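Local coordinates for protein 2-nitropropane dioxygenase (Streptomyces ansochromogenes, PDB 3BW2) that probably uses FMN and molecular oxygen to oxidise alkyl nitronates such as propionate 3-nitronate in an oxidative denitrification, at residues 31-36 with 59-64. Numbering follows the deposited sequence.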
ATOM      1  N   VAL A  31      -2.858  21.404  17.344  1.00 16.72           N
ATOM      2  CA  VAL A  31      -3.686  20.824  16.297  1.00 16.37           C
ATOM      3  C   VAL A  31      -5.138  21.280  16.503  1.00 17.36           C
ATOM      4  O   VAL A  31      -5.769  21.811  15.584  1.00 15.66           O
ATOM      5  CB  VAL A  31      -3.597  19.275  16.316  1.00 17.32           C
ATOM      6  CG1 VAL A  31      -4.552  18.675  15.297  1.00 14.07           C
ATOM      7  CG2 VAL A  31      -2.171  18.840  16.005  1.00 15.45           C
ATOM      8  N   CYS A  32      -5.656  21.090  17.716  1.00 16.54           N
ATOM      9  CA  CYS A  32      -7.023  21.501  18.039  1.00 18.43           C
ATOM     10  C   CYS A  32      -7.262  22.975  17.728  1.00 18.73           C
ATOM     11  O   CYS A  32      -8.257  23.332  17.100  1.00 21.26           O
ATOM     12  CB  CYS A  32      -7.322  21.272  19.525  1.00 18.26           C
ATOM     13  SG  CYS A  32      -7.304  19.561  20.056  1.00 21.48           S
ATOM     14  N   GLU A  33      -6.352  23.831  18.182  1.00 20.26           N
ATOM     15  CA  GLU A  33      -6.486  25.266  17.967  1.00 20.06           C
ATOM     16  C   GLU A  33      -6.443  25.668  16.500  1.00 20.26           C
ATOM     17  O   GLU A  33      -6.946  26.732  16.134  1.00 21.00           O
ATOM     18  CB  GLU A  33      -5.408  26.022  18.750  1.00 20.46           C
ATOM     19  CG  GLU A  33      -5.655  26.054  20.245  1.00 23.84           C
ATOM     20  CD  GLU A  33      -6.977  26.721  20.598  1.00 25.27           C
ATOM     21  OE1 GLU A  33      -7.157  27.903  20.240  1.00 25.99           O
ATOM     22  OE2 GLU A  33      -7.836  26.066  21.227  1.00 25.42           O
ATOM     23  N   ALA A  34      -5.853  24.820  15.663  1.00 19.98           N
ATOM     24  CA  ALA A  34      -5.752  25.092  14.233  1.00 18.70           C
ATOM     25  C   ALA A  34      -6.951  24.528  13.479  1.00 19.48           C
ATOM     26  O   ALA A  34      -7.044  24.660  12.258  1.00 20.45           O
ATOM     27  CB  ALA A  34      -4.461  24.502  13.675  1.00 19.39           C
ATOM     28  N   GLY A  35      -7.863  23.889  14.202  1.00 18.66           N
ATOM     29  CA  GLY A  35      -9.047  23.347  13.559  1.00 18.71           C
ATOM     30  C   GLY A  35      -9.072  21.846  13.342  1.00 17.70           C
ATOM     31  O   GLY A  35     -10.057  21.312  12.833  1.00 17.79           O
ATOM     32  N   GLY A  36      -7.997  21.162  13.714  1.00 18.08           N
ATOM     33  CA  GLY A  36      -7.958  19.720  13.547  1.00 17.18           C
ATOM     34  C   GLY A  36      -8.305  19.032  14.855  1.00 17.94           C
ATOM     35  O   GLY A  36      -8.661  19.693  15.830  1.00 16.22           O
ATOM     36  N   GLY A  59      -6.559  22.716  29.752  1.00 25.86           N
ATOM     37  CA  GLY A  59      -6.109  24.040  30.131  1.00 24.92           C
ATOM     38  C   GLY A  59      -5.446  24.729  28.952  1.00 26.03           C
ATOM     39  O   GLY A  59      -5.220  25.938  28.977  1.00 26.57           O
ATOM     40  N   LEU A  60      -5.136  23.957  27.912  1.00 25.72           N
ATOM     41  CA  LEU A  60      -4.503  24.509  26.718  1.00 24.40           C
ATOM     42  C   LEU A  60      -5.518  24.807  25.628  1.00 24.42           C
ATOM     43  O   LEU A  60      -5.339  25.736  24.844  1.00 25.77           O
ATOM     44  CB  LEU A  60      -3.442  23.545  26.189  1.00 24.20           C
ATOM     45  CG  LEU A  60      -2.286  23.305  27.165  1.00 25.56           C
ATOM     46  CD1 LEU A  60      -1.335  22.260  26.602  1.00 24.99           C
ATOM     47  CD2 LEU A  60      -1.557  24.618  27.414  1.00 24.86           C
ATOM     48  N   THR A  61      -6.595  24.028  25.574  1.00 23.06           N
ATOM     49  CA  THR A  61      -7.619  24.258  24.561  1.00 21.86           C
ATOM     50  C   THR A  61      -8.998  23.826  25.030  1.00 22.47           C
ATOM     51  O   THR A  61      -9.135  22.912  25.840  1.00 22.05           O
ATOM     52  CB  THR A  61      -7.297  23.505  23.250  1.00 21.25           C
ATOM     53  OG1 THR A  61      -8.333  23.749  22.290  1.00 20.46           O
ATOM     54  CG2 THR A  61      -7.201  22.006  23.506  1.00 20.99           C
ATOM     55  N   GLY A  62     -10.021  24.501  24.519  1.00 23.68           N
ATOM     56  CA  GLY A  62     -11.382  24.160  24.882  1.00 24.75           C
ATOM     57  C   GLY A  62     -12.031  23.401  23.742  1.00 25.40           C
ATOM     58  O   GLY A  62     -13.206  23.042  23.807  1.00 26.31           O
ATOM     59  N   ARG A  63     -11.253  23.147  22.693  1.00 24.35           N
ATOM     60  CA  ARG A  63     -11.752  22.438  21.522  1.00 24.01           C
ATOM     61  C   ARG A  63     -11.667  20.919  21.686  1.00 22.60           C
ATOM     62  O   ARG A  63     -10.888  20.417  22.496  1.00 20.68           O
ATOM     63  CB  ARG A  63     -10.978  22.908  20.290  1.00 27.62           C
ATOM     64  CG  ARG A  63     -11.013  24.429  20.154  1.00 32.99           C
ATOM     65  CD  ARG A  63     -10.348  24.929  18.888  1.00 38.12           C
ATOM     66  NE  ARG A  63     -10.424  26.386  18.794  1.00 43.19           N
ATOM     67  CZ  ARG A  63     -11.560  27.075  18.718  1.00 45.05           C
ATOM     68  NH1 ARG A  63     -12.727  26.444  18.721  1.00 46.26           N
ATOM     69  NH2 ARG A  63     -11.533  28.400  18.649  1.00 45.16           N
ATOM     70  N   PRO A  64     -12.474  20.167  20.917  1.00 21.80           N
ATOM     71  CA  PRO A  64     -12.491  18.700  20.988  1.00 22.46           C
ATOM     72  C   PRO A  64     -11.144  18.043  20.709  1.00 21.49           C
ATOM     73  O   PRO A  64     -10.388  18.484  19.839  1.00 20.30           O
ATOM     74  CB  PRO A  64     -13.539  18.309  19.944  1.00 21.87           C
ATOM     75  CG  PRO A  64     -14.429  19.519  19.872  1.00 22.67           C
ATOM     76  CD  PRO A  64     -13.438  20.647  19.913  1.00 21.27           C
TER
HETATM   77  O   HOH W   1      -9.839  26.895  22.923  1.00 32.62           O
HETATM   78  O   HOH W   2     -10.672  20.048  17.649  1.00 17.45           O
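Thr-61 gives its hydroxyl to Glu-33: OG1 of Thr-61 donates at 2.6 Å to OE2 of Glu-33, which receives it on its anti lone pair, the one facing away from OE1. OG1 of Thr-61, anti to the backbone N (chi1 179°), also accepts from N of Arg-63 at 3.0 Å, closing an ST turn, while CG2 of Thr-61 lies 4.0 Å from CB of Cys-32. A valine here would probably leave the Glu-33 carboxylate without its hydroxyl mate and the turn without its closing bond. At Gly-62 the backbone N donates to a water that in turn donates to the same OE2. The extended chain of Arg-63 crosses Glu-33 at about a right angle; NE of Arg-63 sits 3.6 Å from OE2 of Glu-33, a long salt bridge, and CD of Arg-63 packs 3.2 Å from O of Cys-32. At Pro-64, SG of Cys-32 comes within 3.3 Å of O of Pro-64, and a second water donates to that O and to O of Gly-36. Gly-35, with positive phi, closes helix 25-33 in a Schellman motif. The contact thus joins the ends of two successive TIM-barrel helices, 25-33 and 47-60, where the chain turns into neighbouring parallel strands 38-41 and 65-70.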